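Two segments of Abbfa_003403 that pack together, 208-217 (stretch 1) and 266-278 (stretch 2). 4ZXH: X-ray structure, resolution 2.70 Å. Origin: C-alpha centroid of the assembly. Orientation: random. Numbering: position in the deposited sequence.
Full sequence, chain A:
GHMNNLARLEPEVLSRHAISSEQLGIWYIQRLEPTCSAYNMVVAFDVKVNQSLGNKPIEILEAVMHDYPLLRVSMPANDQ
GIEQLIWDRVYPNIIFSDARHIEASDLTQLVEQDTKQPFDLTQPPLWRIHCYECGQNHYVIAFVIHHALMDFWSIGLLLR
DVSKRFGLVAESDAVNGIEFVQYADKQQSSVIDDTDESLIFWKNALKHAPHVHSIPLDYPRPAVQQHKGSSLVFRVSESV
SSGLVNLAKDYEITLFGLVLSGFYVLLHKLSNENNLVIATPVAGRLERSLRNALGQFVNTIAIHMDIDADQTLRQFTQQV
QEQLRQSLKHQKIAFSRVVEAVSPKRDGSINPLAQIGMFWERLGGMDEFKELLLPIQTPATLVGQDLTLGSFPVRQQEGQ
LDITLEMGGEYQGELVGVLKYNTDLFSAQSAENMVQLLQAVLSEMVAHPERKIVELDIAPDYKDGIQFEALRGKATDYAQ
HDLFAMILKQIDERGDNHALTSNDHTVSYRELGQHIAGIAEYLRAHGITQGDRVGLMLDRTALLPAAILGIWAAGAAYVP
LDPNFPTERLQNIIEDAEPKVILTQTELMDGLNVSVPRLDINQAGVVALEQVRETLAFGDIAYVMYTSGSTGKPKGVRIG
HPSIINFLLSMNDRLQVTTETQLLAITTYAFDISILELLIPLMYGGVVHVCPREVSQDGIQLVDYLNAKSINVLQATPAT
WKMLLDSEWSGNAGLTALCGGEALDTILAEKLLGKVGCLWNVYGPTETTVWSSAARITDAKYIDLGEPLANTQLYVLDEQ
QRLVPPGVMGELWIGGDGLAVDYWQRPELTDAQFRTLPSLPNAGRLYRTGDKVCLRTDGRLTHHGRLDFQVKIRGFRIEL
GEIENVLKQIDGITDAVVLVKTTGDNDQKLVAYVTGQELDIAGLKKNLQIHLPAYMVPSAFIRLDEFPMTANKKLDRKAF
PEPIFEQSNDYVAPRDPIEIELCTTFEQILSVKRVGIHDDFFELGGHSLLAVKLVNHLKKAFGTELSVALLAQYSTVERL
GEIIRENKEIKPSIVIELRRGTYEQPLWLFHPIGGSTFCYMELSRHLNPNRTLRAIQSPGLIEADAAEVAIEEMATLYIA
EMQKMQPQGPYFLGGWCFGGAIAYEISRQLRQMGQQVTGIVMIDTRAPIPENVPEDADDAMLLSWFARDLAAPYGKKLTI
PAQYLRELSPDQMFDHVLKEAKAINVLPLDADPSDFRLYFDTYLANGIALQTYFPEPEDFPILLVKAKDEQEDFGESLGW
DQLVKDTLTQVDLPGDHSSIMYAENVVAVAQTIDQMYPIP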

ATOM      1  N   HIS A 208      16.324  12.508  -6.554  1.00 57.40           N
ATOM      2  CA  HIS A 208      16.175  11.262  -7.296  1.00 62.78           C
ATOM      3  C   HIS A 208      15.988  10.039  -6.403  1.00 49.74           C
ATOM      4  O   HIS A 208      16.150   8.909  -6.860  1.00 53.35           O
ATOM      5  CB  HIS A 208      17.395  11.022  -8.200  1.00 82.39           C
ATOM      6  CG  HIS A 208      17.658  12.123  -9.182  1.00 93.50           C
ATOM      7  ND1 HIS A 208      16.706  12.571 -10.075  1.00 92.64           N
ATOM      8  CD2 HIS A 208      18.776  12.843  -9.434  1.00 96.76           C
ATOM      9  CE1 HIS A 208      17.220  13.534 -10.816  1.00 94.22           C
ATOM     10  NE2 HIS A 208      18.475  13.717 -10.450  1.00 98.07           N
ATOM     11  N   ALA A 209      15.681  10.252  -5.131  1.00 41.18           N
ATOM     12  CA  ALA A 209      15.560   9.134  -4.200  1.00 37.34           C
ATOM     13  C   ALA A 209      14.322   8.332  -4.516  1.00 33.93           C
ATOM     14  O   ALA A 209      13.276   8.904  -4.836  1.00 39.27           O
ATOM     15  CB  ALA A 209      15.511   9.628  -2.767  1.00 39.55           C
ATOM     16  N   PRO A 210      14.419   7.003  -4.426  1.00 33.47           N
ATOM     17  CA  PRO A 210      13.180   6.243  -4.592  1.00 42.48           C
ATOM     18  C   PRO A 210      12.215   6.478  -3.418  1.00 36.91           C
ATOM     19  O   PRO A 210      12.601   6.792  -2.293  1.00 43.87           O
ATOM     20  CB  PRO A 210      13.661   4.794  -4.629  1.00 28.60           C
ATOM     21  CG  PRO A 210      14.842   4.808  -3.762  1.00 28.72           C
ATOM     22  CD  PRO A 210      15.527   6.147  -3.981  1.00 35.83           C
ATOM     23  N   HIS A 211      10.943   6.330  -3.718  1.00 29.97           N
ATOM     24  CA  HIS A 211       9.885   6.434  -2.744  1.00 29.60           C
ATOM     25  C   HIS A 211      10.034   5.369  -1.667  1.00 32.04           C
ATOM     26  O   HIS A 211       9.834   5.648  -0.483  1.00 36.09           O
ATOM     27  CB  HIS A 211       8.547   6.306  -3.468  1.00 27.67           C
ATOM     28  CG  HIS A 211       7.358   6.314  -2.570  1.00 30.90           C
ATOM     29  ND1 HIS A 211       6.750   7.482  -2.155  1.00 27.11           N
ATOM     30  CD2 HIS A 211       6.643   5.297  -2.028  1.00 23.95           C
ATOM     31  CE1 HIS A 211       5.711   7.180  -1.394  1.00 27.22           C
ATOM     32  NE2 HIS A 211       5.627   5.863  -1.298  1.00 23.29           N
ATOM     33  N   VAL A 212      10.400   4.157  -2.078  1.00 35.67           N
ATOM     34  CA  VAL A 212      10.567   3.035  -1.153  1.00 25.01           C
ATOM     35  C   VAL A 212      11.655   2.093  -1.683  1.00 35.32           C
ATOM     36  O   VAL A 212      11.893   2.016  -2.897  1.00 48.38           O
ATOM     37  CB  VAL A 212       9.227   2.270  -0.939  1.00 24.56           C
ATOM     38  CG1 VAL A 212       8.669   1.741  -2.248  1.00 25.34           C
ATOM     39  CG2 VAL A 212       9.398   1.137   0.020  1.00 42.31           C
ATOM     40  N   HIS A 213      12.338   1.400  -0.775  1.00 26.06           N
ATOM     41  CA  HIS A 213      13.374   0.446  -1.153  1.00 27.12           C
ATOM     42  C   HIS A 213      12.750  -0.755  -1.831  1.00 28.07           C
ATOM     43  O   HIS A 213      11.541  -0.932  -1.795  1.00 29.93           O
ATOM     44  CB  HIS A 213      14.153  -0.018   0.063  1.00 26.95           C
ATOM     45  CG  HIS A 213      13.323  -0.811   1.023  1.00 43.44           C
ATOM     46  ND1 HIS A 213      13.001  -2.135   0.811  1.00 44.67           N
ATOM     47  CD2 HIS A 213      12.723  -0.457   2.183  1.00 30.78           C
ATOM     48  CE1 HIS A 213      12.253  -2.567   1.811  1.00 34.94           C
ATOM     49  NE2 HIS A 213      12.066  -1.567   2.654  1.00 29.69           N
ATOM     50  N   SER A 214      13.577  -1.614  -2.407  1.00 36.29           N
ATOM     51  CA  SER A 214      13.054  -2.746  -3.154  1.00 31.93           C
ATOM     52  C   SER A 214      13.625  -4.037  -2.615  1.00 34.86           C
ATOM     53  O   SER A 214      13.959  -4.946  -3.372  1.00 37.84           O
ATOM     54  CB  SER A 214      13.366  -2.607  -4.641  1.00 32.05           C
ATOM     55  OG  SER A 214      13.069  -1.297  -5.104  1.00 44.66           O
ATOM     56  N   ILE A 215      13.756  -4.107  -1.298  1.00 34.14           N
ATOM     57  CA  ILE A 215      14.124  -5.354  -0.661  1.00 36.57           C
ATOM     58  C   ILE A 215      12.917  -6.281  -0.622  1.00 40.91           C
ATOM     59  O   ILE A 215      11.838  -5.883  -0.184  1.00 46.35           O
ATOM     60  CB  ILE A 215      14.649  -5.119   0.754  1.00 38.97           C
ATOM     61  CG1 ILE A 215      15.942  -4.310   0.692  1.00 47.50           C
ATOM     62  CG2 ILE A 215      14.908  -6.447   1.459  1.00 34.99           C
ATOM     63  CD1 ILE A 215      16.413  -3.818   2.035  1.00 48.56           C
ATOM     64  N   PRO A 216      13.084  -7.522  -1.097  1.00 44.01           N
ATOM     65  CA  PRO A 216      11.969  -8.480  -1.068  1.00 40.20           C
ATOM     66  C   PRO A 216      11.442  -8.711   0.350  1.00 39.01           C
ATOM     67  O   PRO A 216      12.221  -8.998   1.272  1.00 48.36           O
ATOM     68  CB  PRO A 216      12.586  -9.761  -1.637  1.00 41.17           C
ATOM     69  CG  PRO A 216      13.774  -9.293  -2.405  1.00 47.94           C
ATOM     70  CD  PRO A 216      14.308  -8.115  -1.656  1.00 42.22           C
ATOM     71  N   LEU A 217      10.129  -8.569   0.519  1.00 37.17           N
ATOM     72  CA  LEU A 217       9.505  -8.771   1.812  1.00 35.37           C
ATOM     73  C   LEU A 217       8.991 -10.193   1.919  1.00 41.23           C
ATOM     74  O   LEU A 217       8.777 -10.862   0.910  1.00 47.77           O
ATOM     75  CB  LEU A 217       8.365  -7.786   2.031  1.00 27.81           C
ATOM     76  CG  LEU A 217       8.654  -6.320   1.746  1.00 26.95           C
ATOM     77  CD1 LEU A 217       7.437  -5.473   2.114  1.00 25.85           C
ATOM     78  CD2 LEU A 217       9.905  -5.860   2.481  1.00 26.58           C
TER
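Stretch 2 266-278: LLHKLSNENNLVI

No hydrogen bond joins the two stretches: with hydrogens placed, none crosses an interface that buries 450 Å², both sides summed, and the contact rests on van der Waals packing. Stretch 1 has no regular helix or strand. Stretch 2 enters as the last turns of a helix, 266-271, and leaves as a strand from Asn275. The break comes at Asn272, which departs from helical geometry with positive phi (50/37).

The pairing runs antiparallel in order: the start of stretch 1 meets the strand and its later part meets the helix. The CA atoms of Ala209 and Asn275 lie 6.9 Å apart, while those of Ile215 and Ser271 close to 4.6 Å, so the backbones approach more tightly at the helix end.

There, Ser271 points toward stretch 1, and its CB lies 3.2 Å from Ser214 O. Its hydroxyl is engaged within its own helix, Ser271 OG donating to Leu267 O at 2.6 Å. Ile215, the residue of stretch 1 most covered by stretch 2 (68 Å²), starts sideways but its m,t rotamer brings the end nearer: Ile215 CD1 reaches Leu267 CD2 at 3.6 Å. Its backbone is held locally, Ile215 N donating to His213 ND1 at 3.0 Å with an N-H...acceptor angle of 160°. Next along, Pro216 CD abuts Leu270 O at 3.3 Å; proline has no amide hydrogen to offer that carbonyl.

At the strand end, Pro210 points toward stretch 2, with its CG 3.7 Å from Asn275 O. Val277 CG2 packs 4.0 Å from Ala209 CB and 4.2 Å from Pro210 CD, a small apolar cluster. Between these two ends, His211 and Val212 are out of reach of stretch 2, so the contact falls into two patches.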

ATOM      1  N   LEU A 266      25.413  -4.559   1.319  1.00 42.98           N
ATOM      2  CA  LEU A 266      24.408  -5.556   1.668  1.00 39.79           C
ATOM      3  C   LEU A 266      23.039  -5.307   1.015  1.00 45.29           C
ATOM      4  O   LEU A 266      22.489  -6.208   0.391  1.00 52.41           O
ATOM      5  CB  LEU A 266      24.226  -5.631   3.184  1.00 36.23           C
ATOM      6  CG  LEU A 266      23.136  -6.652   3.512  1.00 35.54           C
ATOM      7  CD1 LEU A 266      23.555  -8.012   3.006  1.00 37.33           C
ATOM      8  CD2 LEU A 266      22.806  -6.707   4.991  1.00 34.30           C
ATOM      9  N   LEU A 267      22.481  -4.106   1.166  1.00 34.84           N
ATOM     10  CA  LEU A 267      21.142  -3.827   0.631  1.00 37.64           C
ATOM     11  C   LEU A 267      21.135  -3.828  -0.901  1.00 43.43           C
ATOM     12  O   LEU A 267      20.121  -4.129  -1.528  1.00 36.19           O
ATOM     13  CB  LEU A 267      20.624  -2.491   1.157  1.00 37.61           C
ATOM     14  CG  LEU A 267      20.708  -2.352   2.686  1.00 45.32           C
ATOM     15  CD1 LEU A 267      20.512  -0.903   3.122  1.00 46.79           C
ATOM     16  CD2 LEU A 267      19.712  -3.267   3.403  1.00 39.33           C
ATOM     17  N   HIS A 268      22.279  -3.484  -1.491  1.00 47.93           N
ATOM     18  CA  HIS A 268      22.486  -3.575  -2.935  1.00 40.70           C
ATOM     19  C   HIS A 268      22.354  -5.005  -3.431  1.00 43.45           C
ATOM     20  O   HIS A 268      21.685  -5.263  -4.433  1.00 46.98           O
ATOM     21  CB  HIS A 268      23.861  -3.034  -3.308  1.00 39.85           C
ATOM     22  CG  HIS A 268      24.203  -3.192  -4.753  1.00 43.72           C
ATOM     23  ND1 HIS A 268      23.531  -2.524  -5.753  1.00 50.68           N
ATOM     24  CD2 HIS A 268      25.148  -3.941  -5.370  1.00 55.10           C
ATOM     25  CE1 HIS A 268      24.048  -2.852  -6.926  1.00 49.70           C
ATOM     26  NE2 HIS A 268      25.030  -3.711  -6.721  1.00 53.95           N
ATOM     27  N   LYS A 269      22.998  -5.930  -2.726  1.00 39.54           N
ATOM     28  CA  LYS A 269      22.949  -7.346  -3.068  1.00 41.54           C
ATOM     29  C   LYS A 269      21.564  -7.944  -2.840  1.00 45.00           C
ATOM     30  O   LYS A 269      21.117  -8.766  -3.634  1.00 61.16           O
ATOM     31  CB  LYS A 269      23.996  -8.137  -2.272  1.00 44.58           C
ATOM     32  CG  LYS A 269      25.447  -7.880  -2.692  1.00 45.81           C
ATOM     33  CD  LYS A 269      25.574  -7.901  -4.205  1.00 52.45           C
ATOM     34  CE  LYS A 269      26.986  -7.598  -4.674  1.00 67.04           C
ATOM     35  NZ  LYS A 269      27.084  -7.717  -6.160  1.00 76.42           N
ATOM     36  N   LEU A 270      20.878  -7.533  -1.776  1.00 37.83           N
ATOM     37  CA  LEU A 270      19.535  -8.052  -1.488  1.00 36.79           C
ATOM     38  C   LEU A 270      18.434  -7.542  -2.421  1.00 44.60           C
ATOM     39  O   LEU A 270      17.430  -8.218  -2.628  1.00 49.85           O
ATOM     40  CB  LEU A 270      19.122  -7.724  -0.056  1.00 46.14           C
ATOM     41  CG  LEU A 270      19.891  -8.365   1.096  1.00 43.05           C
ATOM     42  CD1 LEU A 270      19.143  -8.135   2.380  1.00 35.62           C
ATOM     43  CD2 LEU A 270      20.114  -9.843   0.860  1.00 44.69           C
ATOM     44  N   SER A 271      18.607  -6.350  -2.978  1.00 43.45           N
ATOM     45  CA  SER A 271      17.542  -5.749  -3.781  1.00 43.76           C
ATOM     46  C   SER A 271      17.906  -5.549  -5.250  1.00 43.07           C
ATOM     47  O   SER A 271      17.046  -5.243  -6.061  1.00 36.36           O
ATOM     48  CB  SER A 271      17.130  -4.410  -3.171  1.00 41.27           C
ATOM     49  OG  SER A 271      18.217  -3.508  -3.126  1.00 43.35           O
ATOM     50  N   ASN A 272      19.181  -5.740  -5.580  1.00 50.16           N
ATOM     51  CA  ASN A 272      19.714  -5.431  -6.910  1.00 49.93           C
ATOM     52  C   ASN A 272      19.340  -4.030  -7.385  1.00 38.68           C
ATOM     53  O   ASN A 272      19.072  -3.810  -8.556  1.00 51.99           O
ATOM     54  CB  ASN A 272      19.251  -6.455  -7.938  1.00 50.32           C
ATOM     55  CG  ASN A 272      20.123  -6.454  -9.174  1.00 66.35           C
ATOM     56  OD1 ASN A 272      21.357  -6.377  -9.077  1.00 68.83           O
ATOM     57  ND2 ASN A 272      19.491  -6.490 -10.347  1.00 71.88           N
ATOM     58  N   GLU A 273      19.327  -3.088  -6.458  1.00 49.15           N
ATOM     59  CA  GLU A 273      19.027  -1.700  -6.753  1.00 47.15           C
ATOM     60  C   GLU A 273      20.274  -0.834  -6.550  1.00 46.81           C
ATOM     61  O   GLU A 273      21.084  -1.103  -5.669  1.00 51.60           O
ATOM     62  CB  GLU A 273      17.882  -1.217  -5.871  1.00 52.86           C
ATOM     63  CG  GLU A 273      17.370   0.149  -6.260  1.00 70.64           C
ATOM     64  CD  GLU A 273      16.749   0.160  -7.641  1.00 79.19           C
ATOM     65  OE1 GLU A 273      16.209  -0.894  -8.063  1.00 74.32           O
ATOM     66  OE2 GLU A 273      16.824   1.223  -8.298  1.00 85.04           O
ATOM     67  N   ASN A 274      20.426   0.195  -7.374  1.00 48.03           N
ATOM     68  CA  ASN A 274      21.595   1.063  -7.322  1.00 50.30           C
ATOM     69  C   ASN A 274      21.338   2.297  -6.470  1.00 52.19           C
ATOM     70  O   ASN A 274      22.263   2.900  -5.936  1.00 57.97           O
ATOM     71  CB  ASN A 274      22.004   1.489  -8.733  1.00 58.16           C
ATOM     72  CG  ASN A 274      22.318   0.310  -9.627  1.00 66.74           C
ATOM     73  OD1 ASN A 274      22.901  -0.682  -9.180  1.00 63.68           O
ATOM     74  ND2 ASN A 274      21.909   0.398 -10.895  1.00 73.39           N
ATOM     75  N   ASN A 275      20.075   2.683  -6.351  1.00 49.52           N
ATOM     76  CA  ASN A 275      19.729   3.861  -5.577  1.00 44.18           C
ATOM     77  C   ASN A 275      19.145   3.452  -4.233  1.00 42.75           C
ATOM     78  O   ASN A 275      18.014   2.951  -4.144  1.00 51.03           O
ATOM     79  CB  ASN A 275      18.758   4.743  -6.362  1.00 46.93           C
ATOM     80  CG  ASN A 275      19.426   5.444  -7.538  1.00 50.69           C
ATOM     81  OD1 ASN A 275      19.129   5.162  -8.700  1.00 56.30           O
ATOM     82  ND2 ASN A 275      20.316   6.377  -7.239  1.00 52.30           N
ATOM     83  N   LEU A 276      19.939   3.649  -3.187  1.00 37.85           N
ATOM     84  CA  LEU A 276      19.548   3.256  -1.841  1.00 36.07           C
ATOM     85  C   LEU A 276      19.619   4.434  -0.888  1.00 36.56           C
ATOM     86  O   LEU A 276      20.553   5.240  -0.969  1.00 36.87           O
ATOM     87  CB  LEU A 276      20.446   2.146  -1.333  1.00 33.06           C
ATOM     88  CG  LEU A 276      20.632   0.966  -2.267  1.00 43.50           C
ATOM     89  CD1 LEU A 276      21.948   0.250  -1.935  1.00 51.06           C
ATOM     90  CD2 LEU A 276      19.460   0.039  -2.121  1.00 45.02           C
ATOM     91  N   VAL A 277      18.641   4.533   0.017  1.00 33.72           N
ATOM     92  CA  VAL A 277      18.695   5.545   1.072  1.00 28.35           C
ATOM     93  C   VAL A 277      18.802   4.918   2.457  1.00 36.63           C
ATOM     94  O   VAL A 277      18.073   3.984   2.775  1.00 34.32           O
ATOM     95  CB  VAL A 277      17.468   6.459   1.040  1.00 27.37           C
ATOM     96  CG1 VAL A 277      17.561   7.499   2.134  1.00 34.63           C
ATOM     97  CG2 VAL A 277      17.357   7.133  -0.302  1.00 28.09           C
ATOM     98  N   ILE A 278      19.718   5.435   3.275  1.00 37.18           N
ATOM     99  CA  ILE A 278      19.855   5.007   4.665  1.00 30.12           C
ATOM    100  C   ILE A 278      19.833   6.206   5.613  1.00 35.17           C
ATOM    101  O   ILE A 278      20.619   7.142   5.449  1.00 39.09           O
ATOM    102  CB  ILE A 278      21.156   4.224   4.893  1.00 28.46           C
ATOM    103  CG1 ILE A 278      21.155   2.927   4.094  1.00 29.06           C
ATOM    104  CG2 ILE A 278      21.332   3.895   6.364  1.00 27.91           C
ATOM    105  CD1 ILE A 278      22.306   2.024   4.433  1.00 30.15           C
TER